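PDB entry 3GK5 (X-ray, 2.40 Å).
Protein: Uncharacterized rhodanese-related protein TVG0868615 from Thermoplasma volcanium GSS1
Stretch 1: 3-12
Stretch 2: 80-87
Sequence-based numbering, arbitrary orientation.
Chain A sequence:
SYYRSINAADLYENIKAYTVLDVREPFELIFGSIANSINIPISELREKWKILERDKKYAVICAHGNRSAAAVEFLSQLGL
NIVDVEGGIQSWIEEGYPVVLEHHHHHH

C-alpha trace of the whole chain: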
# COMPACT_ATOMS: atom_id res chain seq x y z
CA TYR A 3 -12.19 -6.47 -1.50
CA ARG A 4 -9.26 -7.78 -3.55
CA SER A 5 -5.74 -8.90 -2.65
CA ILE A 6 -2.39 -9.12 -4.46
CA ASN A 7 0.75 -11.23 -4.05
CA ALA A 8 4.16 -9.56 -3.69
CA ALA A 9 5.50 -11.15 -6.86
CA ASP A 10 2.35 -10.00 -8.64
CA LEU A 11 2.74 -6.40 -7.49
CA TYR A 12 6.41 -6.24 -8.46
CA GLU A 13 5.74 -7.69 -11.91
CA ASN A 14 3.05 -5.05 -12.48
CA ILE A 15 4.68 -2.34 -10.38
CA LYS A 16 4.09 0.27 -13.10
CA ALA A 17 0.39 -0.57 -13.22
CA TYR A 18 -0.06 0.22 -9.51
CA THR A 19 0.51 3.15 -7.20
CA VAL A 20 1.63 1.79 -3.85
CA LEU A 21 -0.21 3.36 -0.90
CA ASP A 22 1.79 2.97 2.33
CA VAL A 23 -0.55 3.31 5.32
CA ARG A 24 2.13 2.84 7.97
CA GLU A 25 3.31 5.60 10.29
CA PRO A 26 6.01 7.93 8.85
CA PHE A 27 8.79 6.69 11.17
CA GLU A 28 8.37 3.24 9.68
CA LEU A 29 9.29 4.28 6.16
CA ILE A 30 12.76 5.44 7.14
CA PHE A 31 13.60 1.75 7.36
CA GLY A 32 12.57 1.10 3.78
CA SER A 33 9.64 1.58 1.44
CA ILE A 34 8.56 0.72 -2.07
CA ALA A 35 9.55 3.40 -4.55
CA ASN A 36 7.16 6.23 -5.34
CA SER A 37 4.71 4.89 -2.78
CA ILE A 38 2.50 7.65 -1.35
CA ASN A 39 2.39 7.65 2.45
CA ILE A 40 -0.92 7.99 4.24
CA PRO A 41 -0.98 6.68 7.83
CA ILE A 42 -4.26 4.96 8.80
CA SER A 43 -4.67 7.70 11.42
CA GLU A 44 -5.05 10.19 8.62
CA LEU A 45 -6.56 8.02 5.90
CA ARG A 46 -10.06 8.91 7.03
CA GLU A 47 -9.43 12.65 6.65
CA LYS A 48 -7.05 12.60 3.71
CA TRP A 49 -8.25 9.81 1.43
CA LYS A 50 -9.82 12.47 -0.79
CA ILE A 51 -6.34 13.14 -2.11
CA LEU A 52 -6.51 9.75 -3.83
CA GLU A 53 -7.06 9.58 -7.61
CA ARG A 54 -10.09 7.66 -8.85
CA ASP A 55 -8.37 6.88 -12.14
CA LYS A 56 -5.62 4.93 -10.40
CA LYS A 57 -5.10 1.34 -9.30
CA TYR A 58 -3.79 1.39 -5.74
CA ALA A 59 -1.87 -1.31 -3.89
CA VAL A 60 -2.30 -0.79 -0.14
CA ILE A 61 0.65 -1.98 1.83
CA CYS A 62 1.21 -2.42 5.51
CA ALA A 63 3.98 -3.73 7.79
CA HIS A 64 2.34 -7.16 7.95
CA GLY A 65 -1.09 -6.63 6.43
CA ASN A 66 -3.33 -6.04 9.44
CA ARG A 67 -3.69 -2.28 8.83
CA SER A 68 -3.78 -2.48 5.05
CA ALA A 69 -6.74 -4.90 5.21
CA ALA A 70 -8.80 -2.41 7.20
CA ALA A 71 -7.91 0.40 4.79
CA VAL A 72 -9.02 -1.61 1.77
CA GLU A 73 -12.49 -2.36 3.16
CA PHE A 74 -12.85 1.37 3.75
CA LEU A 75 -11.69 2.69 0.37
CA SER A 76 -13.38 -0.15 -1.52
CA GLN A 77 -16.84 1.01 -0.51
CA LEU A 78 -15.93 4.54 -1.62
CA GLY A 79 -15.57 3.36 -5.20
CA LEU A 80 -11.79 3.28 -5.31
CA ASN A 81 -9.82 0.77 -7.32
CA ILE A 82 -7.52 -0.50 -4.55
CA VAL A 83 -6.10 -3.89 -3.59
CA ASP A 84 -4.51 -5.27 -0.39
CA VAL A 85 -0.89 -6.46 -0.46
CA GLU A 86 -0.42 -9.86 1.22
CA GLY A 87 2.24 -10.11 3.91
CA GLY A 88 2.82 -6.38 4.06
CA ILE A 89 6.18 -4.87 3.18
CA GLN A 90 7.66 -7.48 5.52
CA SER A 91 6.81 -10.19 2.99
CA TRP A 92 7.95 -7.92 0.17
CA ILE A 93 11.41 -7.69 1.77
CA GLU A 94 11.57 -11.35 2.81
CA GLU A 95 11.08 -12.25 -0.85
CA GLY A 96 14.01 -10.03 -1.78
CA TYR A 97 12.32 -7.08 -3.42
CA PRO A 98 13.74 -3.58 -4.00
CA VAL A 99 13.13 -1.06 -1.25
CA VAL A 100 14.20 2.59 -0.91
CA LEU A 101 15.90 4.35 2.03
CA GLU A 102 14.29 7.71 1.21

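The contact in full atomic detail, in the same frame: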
# COMPACT_ATOMS: atom_id res chain seq x y z
N TYR A 3 -13.50 -6.15 -2.14
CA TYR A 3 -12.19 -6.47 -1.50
C TYR A 3 -11.35 -7.43 -2.34
O TYR A 3 -11.77 -8.56 -2.60
CB TYR A 3 -12.41 -7.08 -0.11
CG TYR A 3 -11.12 -7.45 0.60
CD1 TYR A 3 -10.35 -6.48 1.24
CD2 TYR A 3 -10.62 -8.75 0.56
CE1 TYR A 3 -9.13 -6.80 1.82
CE2 TYR A 3 -9.39 -9.08 1.13
CZ TYR A 3 -8.65 -8.09 1.76
OH TYR A 3 -7.41 -8.39 2.29
N ARG A 4 -10.17 -6.97 -2.75
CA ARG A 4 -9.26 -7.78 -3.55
C ARG A 4 -7.88 -7.79 -2.89
O ARG A 4 -7.56 -6.90 -2.10
CB ARG A 4 -9.12 -7.23 -4.97
CG ARG A 4 -10.43 -6.95 -5.68
CD ARG A 4 -10.87 -5.51 -5.47
NE ARG A 4 -9.90 -4.55 -6.00
CZ ARG A 4 -9.56 -4.44 -7.28
NH1 ARG A 4 -8.67 -3.54 -7.66
NH2 ARG A 4 -10.11 -5.24 -8.19
N SER A 5 -7.08 -8.79 -3.22
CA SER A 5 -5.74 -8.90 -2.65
C SER A 5 -4.73 -9.19 -3.75
O SER A 5 -5.10 -9.66 -4.83
CB SER A 5 -5.73 -10.02 -1.60
OG SER A 5 -4.47 -10.11 -0.97
N ILE A 6 -3.45 -8.91 -3.48
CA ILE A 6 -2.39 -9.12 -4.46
C ILE A 6 -1.06 -9.59 -3.87
O ILE A 6 -0.54 -9.01 -2.92
CB ILE A 6 -2.12 -7.84 -5.30
CG1 ILE A 6 -0.94 -8.05 -6.25
CG2 ILE A 6 -1.82 -6.67 -4.40
CD1 ILE A 6 -0.60 -6.83 -7.07
N ASN A 7 -0.52 -10.65 -4.46
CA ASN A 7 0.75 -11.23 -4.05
C ASN A 7 1.89 -10.24 -4.26
O ASN A 7 1.77 -9.32 -5.07
CB ASN A 7 1.00 -12.49 -4.88
CG ASN A 7 2.12 -13.33 -4.33
OD1 ASN A 7 2.74 -14.10 -5.06
ND2 ASN A 7 2.37 -13.21 -3.03
N ALA A 8 3.00 -10.44 -3.55
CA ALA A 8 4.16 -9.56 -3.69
C ALA A 8 4.74 -9.67 -5.10
O ALA A 8 4.98 -8.67 -5.77
CB ALA A 8 5.22 -9.92 -2.67
N ALA A 9 4.95 -10.90 -5.54
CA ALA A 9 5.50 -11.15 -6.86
C ALA A 9 4.63 -10.50 -7.92
O ALA A 9 5.13 -9.93 -8.89
CB ALA A 9 5.62 -12.65 -7.12
N ASP A 10 3.31 -10.59 -7.72
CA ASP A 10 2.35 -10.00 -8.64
C ASP A 10 2.56 -8.49 -8.71
O ASP A 10 2.70 -7.92 -9.80
CB ASP A 10 0.92 -10.29 -8.19
CG ASP A 10 0.51 -11.73 -8.42
OD1 ASP A 10 -0.38 -12.21 -7.69
OD2 ASP A 10 1.07 -12.37 -9.35
N LEU A 11 2.55 -7.85 -7.55
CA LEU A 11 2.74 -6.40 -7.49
C LEU A 11 4.01 -5.96 -8.20
O LEU A 11 3.97 -5.07 -9.04
CB LEU A 11 2.78 -5.92 -6.03
CG LEU A 11 3.07 -4.42 -5.80
CD1 LEU A 11 2.18 -3.55 -6.67
CD2 LEU A 11 2.84 -4.09 -4.33
N TYR A 12 5.13 -6.59 -7.86
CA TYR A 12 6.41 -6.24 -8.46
C TYR A 12 6.41 -6.39 -9.98
O TYR A 12 6.96 -5.55 -10.68
CB TYR A 12 7.53 -7.08 -7.85
CG TYR A 12 8.90 -6.82 -8.42
CD1 TYR A 12 9.46 -7.68 -9.37
CD2 TYR A 12 9.64 -5.70 -8.03
CE1 TYR A 12 10.73 -7.45 -9.90
CE2 TYR A 12 10.90 -5.45 -8.56
CZ TYR A 12 11.44 -6.33 -9.49
OH TYR A 12 12.70 -6.09 -10.00
N LEU A 80 -13.17 3.17 -4.90
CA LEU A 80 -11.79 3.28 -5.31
C LEU A 80 -11.24 1.94 -5.75
O LEU A 80 -11.55 0.89 -5.17
CB LEU A 80 -10.91 3.84 -4.19
CG LEU A 80 -10.92 5.36 -4.00
CD1 LEU A 80 -10.15 5.70 -2.74
CD2 LEU A 80 -10.29 6.05 -5.21
N ASN A 81 -10.43 1.97 -6.80
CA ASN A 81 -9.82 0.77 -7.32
C ASN A 81 -8.53 0.51 -6.54
O ASN A 81 -7.45 0.94 -6.96
CB ASN A 81 -9.54 0.98 -8.81
CG ASN A 81 -8.95 -0.24 -9.45
OD1 ASN A 81 -9.12 -1.35 -8.97
ND2 ASN A 81 -8.26 -0.04 -10.57
N ILE A 82 -8.66 -0.17 -5.40
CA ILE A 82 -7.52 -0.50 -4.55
C ILE A 82 -7.48 -1.98 -4.23
O ILE A 82 -8.51 -2.65 -4.26
CB ILE A 82 -7.53 0.28 -3.20
CG1 ILE A 82 -8.40 -0.46 -2.17
CG2 ILE A 82 -8.04 1.70 -3.40
CD1 ILE A 82 -9.87 -0.53 -2.50
N VAL A 83 -6.29 -2.48 -3.92
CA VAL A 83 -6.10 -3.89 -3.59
C VAL A 83 -5.21 -3.98 -2.34
O VAL A 83 -4.45 -3.06 -2.07
CB VAL A 83 -5.40 -4.61 -4.73
CG1 VAL A 83 -6.28 -4.60 -5.97
CG2 VAL A 83 -4.07 -3.93 -5.02
N ASP A 84 -5.32 -5.08 -1.61
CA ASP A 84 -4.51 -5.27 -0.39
C ASP A 84 -3.28 -6.10 -0.74
O ASP A 84 -3.36 -7.06 -1.51
CB ASP A 84 -5.36 -5.99 0.68
CG ASP A 84 -4.63 -6.16 2.00
OD1 ASP A 84 -3.97 -5.20 2.45
OD2 ASP A 84 -4.73 -7.25 2.61
N VAL A 85 -2.12 -5.73 -0.19
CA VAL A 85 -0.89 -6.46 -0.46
C VAL A 85 -0.61 -7.48 0.65
O VAL A 85 -0.35 -7.13 1.81
CB VAL A 85 0.34 -5.51 -0.57
CG1 VAL A 85 1.59 -6.32 -0.87
CG2 VAL A 85 0.10 -4.47 -1.64
N GLU A 86 -0.65 -8.76 0.28
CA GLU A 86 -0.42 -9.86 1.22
C GLU A 86 0.96 -9.88 1.87
O GLU A 86 1.97 -9.74 1.19
CB GLU A 86 -0.67 -11.18 0.50
CG GLU A 86 -2.01 -11.21 -0.22
CD GLU A 86 -2.09 -12.28 -1.29
OE1 GLU A 86 -3.16 -12.38 -1.94
OE2 GLU A 86 -1.09 -13.02 -1.49
N GLY A 87 0.99 -10.06 3.18
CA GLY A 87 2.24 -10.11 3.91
C GLY A 87 2.85 -8.78 4.29
O GLY A 87 3.82 -8.72 5.05
O HOH W 1 3.03 -11.37 -0.36

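Two short strands far apart in sequence run parallel here, Ser 5 paired with Asp 84 and Ile 6 with Val 85. The ladder follows the parallel rule, each chain alternately giving and taking: Asp 84 N donates to Arg 4 O (2.9 Å), Ile 6 N to Asp 84 O (2.7 Å), and Glu 86 N to Ile 6 O (3.2 Å). Past the strand, Asn 7 takes the N-cap position and the chain turns into a helix. There a water receives a weak bond from Ala 8 N and donates to Glu 86 O, linking the backbones where direct pairing has ended.

The two bridged pairs divide by chemistry. Ile 6 and Val 85 share the greasy face: Ile 6 CG2 lies 3.6 Å from Val 83 CG2 and 4.0 Å from Val 85 CG2, and Leu 11 CD2, from the first helical turn, reaches Val 85 CG2 at 3.9 Å. Ile and Val, branched at CB, suit buried strand positions. Ser 5 and Asp 84 share the polar face, where buried Asp 84 accepts through OD2 from Tyr 3 OH (2.9 Å), its OD1 being satisfied elsewhere in the structure. Arg 4 extends the ladder with its side chain: NE donates to Ile 82 O (2.9 Å, nearly straight), while Val 83 CG1 packs over one guanidinium face.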